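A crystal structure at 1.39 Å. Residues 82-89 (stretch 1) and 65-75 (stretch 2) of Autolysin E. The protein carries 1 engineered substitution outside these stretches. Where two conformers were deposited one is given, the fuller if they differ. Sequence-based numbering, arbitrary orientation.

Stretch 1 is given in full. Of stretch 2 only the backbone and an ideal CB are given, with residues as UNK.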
# COMPACT_ATOMS: atom_id res chain seq x y z
N ASN A 82 14.15 6.63 12.07
CA ASN A 82 14.25 8.00 12.49
C ASN A 82 13.65 8.95 11.48
O ASN A 82 14.01 10.12 11.42
CB ASN A 82 15.71 8.37 12.91
CG ASN A 82 16.02 7.95 14.35
OD1 ASN A 82 17.15 7.58 14.69
ND2 ASN A 82 14.98 7.88 15.17
N ARG A 83 12.66 8.50 10.68
CA ARG A 83 11.92 9.38 9.76
C ARG A 83 10.44 9.55 10.21
O ARG A 83 9.59 10.01 9.43
CB ARG A 83 11.95 8.93 8.30
CG ARG A 83 13.45 8.89 7.86
CD ARG A 83 13.58 8.75 6.37
NE ARG A 83 14.98 8.59 5.99
CZ ARG A 83 15.79 9.59 5.72
NH1 ARG A 83 15.39 10.82 5.76
NH2 ARG A 83 17.08 9.32 5.50
N GLY A 84 10.20 9.31 11.50
CA GLY A 84 8.82 9.43 12.01
C GLY A 84 8.25 10.84 11.89
O GLY A 84 7.05 10.97 11.65
N LYS A 85 9.07 11.89 12.03
CA LYS A 85 8.58 13.25 11.85
C LYS A 85 7.89 13.42 10.53
O LYS A 85 6.86 14.09 10.41
CB LYS A 85 9.77 14.25 11.95
CG LYS A 85 9.64 15.67 11.38
CD LYS A 85 10.87 16.35 10.80
CE LYS A 85 10.67 17.86 10.72
NZ LYS A 85 11.78 18.67 11.29
N VAL A 86 8.49 12.85 9.47
CA VAL A 86 8.00 13.05 8.14
C VAL A 86 6.75 12.18 7.82
O VAL A 86 5.82 12.60 7.15
CB VAL A 86 9.13 12.83 7.14
CG1 VAL A 86 8.63 12.96 5.77
CG2 VAL A 86 10.23 13.88 7.41
N PHE A 87 6.75 10.96 8.35
CA PHE A 87 5.52 10.16 8.27
C PHE A 87 4.32 10.90 8.89
O PHE A 87 3.21 10.85 8.38
CB PHE A 87 5.71 8.80 8.94
CG PHE A 87 6.37 7.76 8.05
CD1 PHE A 87 5.62 7.05 7.16
CD2 PHE A 87 7.74 7.55 8.04
CE1 PHE A 87 6.15 6.04 6.35
CE2 PHE A 87 8.27 6.58 7.21
CZ PHE A 87 7.49 5.82 6.35
N LEU A 88 4.56 11.62 10.00
CA LEU A 88 3.51 12.39 10.64
C LEU A 88 3.15 13.66 9.87
O LEU A 88 1.96 14.02 9.82
CB LEU A 88 3.87 12.71 12.10
CG LEU A 88 3.62 11.48 12.98
CD1 LEU A 88 4.24 11.73 14.36
CD2 LEU A 88 2.19 11.06 13.12
N GLU A 89 4.13 14.30 9.26
CA GLU A 89 3.84 15.39 8.32
C GLU A 89 2.85 14.87 7.28
O GLU A 89 1.86 15.54 6.95
CB GLU A 89 5.12 15.82 7.65
CG GLU A 89 5.18 17.18 7.06
CD GLU A 89 6.65 17.59 6.98
OE1 GLU A 89 7.50 16.71 6.75
OE2 GLU A 89 6.97 18.75 7.23
N UNK A 65 -0.65 9.07 17.23
CA UNK A 65 0.73 8.59 17.37
C UNK A 65 1.65 9.76 17.35
O UNK A 65 1.70 10.51 16.39
CB UNK A 65 1.10 7.60 16.27
N UNK A 66 2.43 9.94 18.41
CA UNK A 66 3.42 10.98 18.44
C UNK A 66 4.66 10.64 17.61
O UNK A 66 4.87 9.46 17.23
CB UNK A 66 3.82 11.26 19.89
N UNK A 67 5.53 11.63 17.34
CA UNK A 67 6.79 11.37 16.62
C UNK A 67 7.59 10.30 17.32
O UNK A 67 8.19 9.44 16.69
CB UNK A 67 7.63 12.65 16.50
N UNK A 68 7.63 10.35 18.64
CA UNK A 68 8.41 9.36 19.39
C UNK A 68 7.84 7.95 19.21
O UNK A 68 8.61 7.00 18.98
CB UNK A 68 8.44 9.73 20.88
N UNK A 69 6.52 7.81 19.21
CA UNK A 69 5.89 6.51 18.98
C UNK A 69 6.14 6.01 17.57
O UNK A 69 6.45 4.80 17.36
CB UNK A 69 4.38 6.59 19.24
N UNK A 70 6.02 6.87 16.56
CA UNK A 70 6.28 6.44 15.18
C UNK A 70 7.75 6.04 15.03
O UNK A 70 8.06 5.02 14.39
CB UNK A 70 5.92 7.55 14.19
N UNK A 71 8.65 6.81 15.64
CA UNK A 71 10.08 6.43 15.59
C UNK A 71 10.35 5.12 16.28
O UNK A 71 11.22 4.36 15.82
CB UNK A 71 10.95 7.52 16.23
N UNK A 72 9.60 4.79 17.32
CA UNK A 72 9.72 3.42 17.91
C UNK A 72 9.39 2.37 16.92
O UNK A 72 10.14 1.36 16.79
CB UNK A 72 8.81 3.25 19.13
N UNK A 73 8.33 2.53 16.13
CA UNK A 73 8.01 1.57 15.08
C UNK A 73 9.08 1.46 14.06
O UNK A 73 9.23 0.43 13.48
CB UNK A 73 6.70 1.94 14.39
N UNK A 74 9.78 2.55 13.72
CA UNK A 74 10.75 2.61 12.71
C UNK A 74 12.17 2.23 13.14
O UNK A 74 13.05 2.20 12.32
CB UNK A 74 10.74 4.03 12.13
N UNK A 75 12.37 2.03 14.42
CA UNK A 75 13.70 1.62 14.95
C UNK A 75 14.12 0.29 14.30
O UNK A 75 13.34 -0.67 14.22
CB UNK A 75 13.66 1.48 16.47

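Position 65 lies outside the helix, in extended backbone, its CB pointing sideways and 4.8 Å from CD2 of Leu 88. An apolar side chain would suit; it is Met 65, whose end leads away. Its backbone O lies 3.4 Å from Leu 88 CD2.

Position 66, with psi near 166° just before a helix, points away from stretch 1. Ser, Thr, Asp or Asn would suit such an N-cap. The residue is Ser 66, and its N is left for the side chain of 69.

At 67 the CB points sideways, 4.1 Å from Leu 88 CD1 and 4.8 Å from Lys 85 N. The first turn of a helix favours an acid, and a long chain could reach the start of the other helix. Glu 67 brings OE2 to 3.1 Å from Lys 85 CB, while the lysine's own end leads away.

Positions 68 and 69 meet nothing of stretch 1, so polar helix formers serve. Ser 68 shares a hydrogen bond between its OG and Ser 66 OG at 3.0 Å; Glu 69 folds back to the cap, its OE1 accepting from Ser 66 N at 3.0 Å.

Position 70 points toward stretch 1, its CB 4.1 Å from Gly 84 CA and 4.5 Å from Leu 88 CD1. The glycine lets the backbones come close, so a compact apolar residue such as Val, Ala or Ile is the natural choice. Val 70 sets CG1 3.6 Å from Gly 84 CA and CG2 3.9 Å from Leu 88 CD1.

At 71 the CB points sideways, CA lies 4.8 Å from Gly 84 CA, and the Gly 84 N–H at the start of its helix needs an acceptor. Asn or Asp could reach it. Asn 71 does: Gly 84 N donates to OD1 at 2.8 Å. A CB on Gly 84 would lie only 2.7 Å from that oxygen. The amide's other end, ND2, donates to water 1 at 3.1 Å, and this water also binds Asn 82 O and Lys 85 N.

Position 72 points away and 73 is out of reach of stretch 1, which places no demand on either; they hold Gln 72 and Leu 73.

Position 74 points toward stretch 1, with the Phe 87 ring further along. Leu, Met or Ile could fill the space. Leu 74 places CD1 3.8 Å from Phe 87 CD2 and 3.6 Å from Gly 84 N.

Position 75 points sideways into open space, suiting a long polar chain. Lys 75 brings NZ to 4.1 Å from Asn 82 OD1.

Stretch 2 (65-75) MSESEVNQLLK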
# COMPACT_ATOMS: atom_id res chain seq x y z
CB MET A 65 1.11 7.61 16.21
CG MET A 65 0.40 6.28 16.31
SD MET A 65 1.09 5.12 17.52
CE MET A 65 2.55 4.64 16.61
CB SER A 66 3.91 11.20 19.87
OG SER A 66 4.61 10.04 20.32
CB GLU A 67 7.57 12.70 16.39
CG GLU A 67 8.97 12.53 15.75
CD GLU A 67 9.64 13.86 15.42
OE1 GLU A 67 10.87 13.95 15.62
OE2 GLU A 67 8.96 14.80 14.94
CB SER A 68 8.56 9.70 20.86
OG SER A 68 7.33 9.68 21.48
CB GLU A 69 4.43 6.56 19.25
CG GLU A 69 4.13 6.73 20.74
CD GLU A 69 2.66 6.93 20.96
OE1 GLU A 69 2.02 7.85 20.47
OE2 GLU A 69 2.09 6.12 21.74
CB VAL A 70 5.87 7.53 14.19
CG1 VAL A 70 6.17 7.08 12.78
CG2 VAL A 70 4.39 7.82 14.33
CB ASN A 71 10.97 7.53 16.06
CG ASN A 71 11.21 8.57 14.98
OD1 ASN A 71 11.30 8.23 13.79
ND2 ASN A 71 11.34 9.81 15.33
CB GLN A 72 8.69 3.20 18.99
CG GLN A 72 9.05 3.68 20.34
CD GLN A 72 8.00 3.28 21.34
OE1 GLN A 72 7.73 2.05 21.59
NE2 GLN A 72 7.36 4.31 21.91
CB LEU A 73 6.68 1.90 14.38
CG LEU A 73 5.40 1.73 15.17
CD1 LEU A 73 4.25 2.12 14.27
CD2 LEU A 73 5.26 0.27 15.61
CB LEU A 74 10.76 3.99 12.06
CG LEU A 74 9.46 4.35 11.34
CD1 LEU A 74 9.51 5.79 10.91
CD2 LEU A 74 9.22 3.42 10.17
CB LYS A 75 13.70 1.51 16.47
CG LYS A 75 15.10 1.58 17.07
CD LYS A 75 15.70 2.99 16.94
CE LYS A 75 17.11 3.10 17.46
NZ LYS A 75 17.44 4.56 17.47
O HOH W 1 12.12 11.78 13.03
O HOH W 2 13.41 5.13 14.41
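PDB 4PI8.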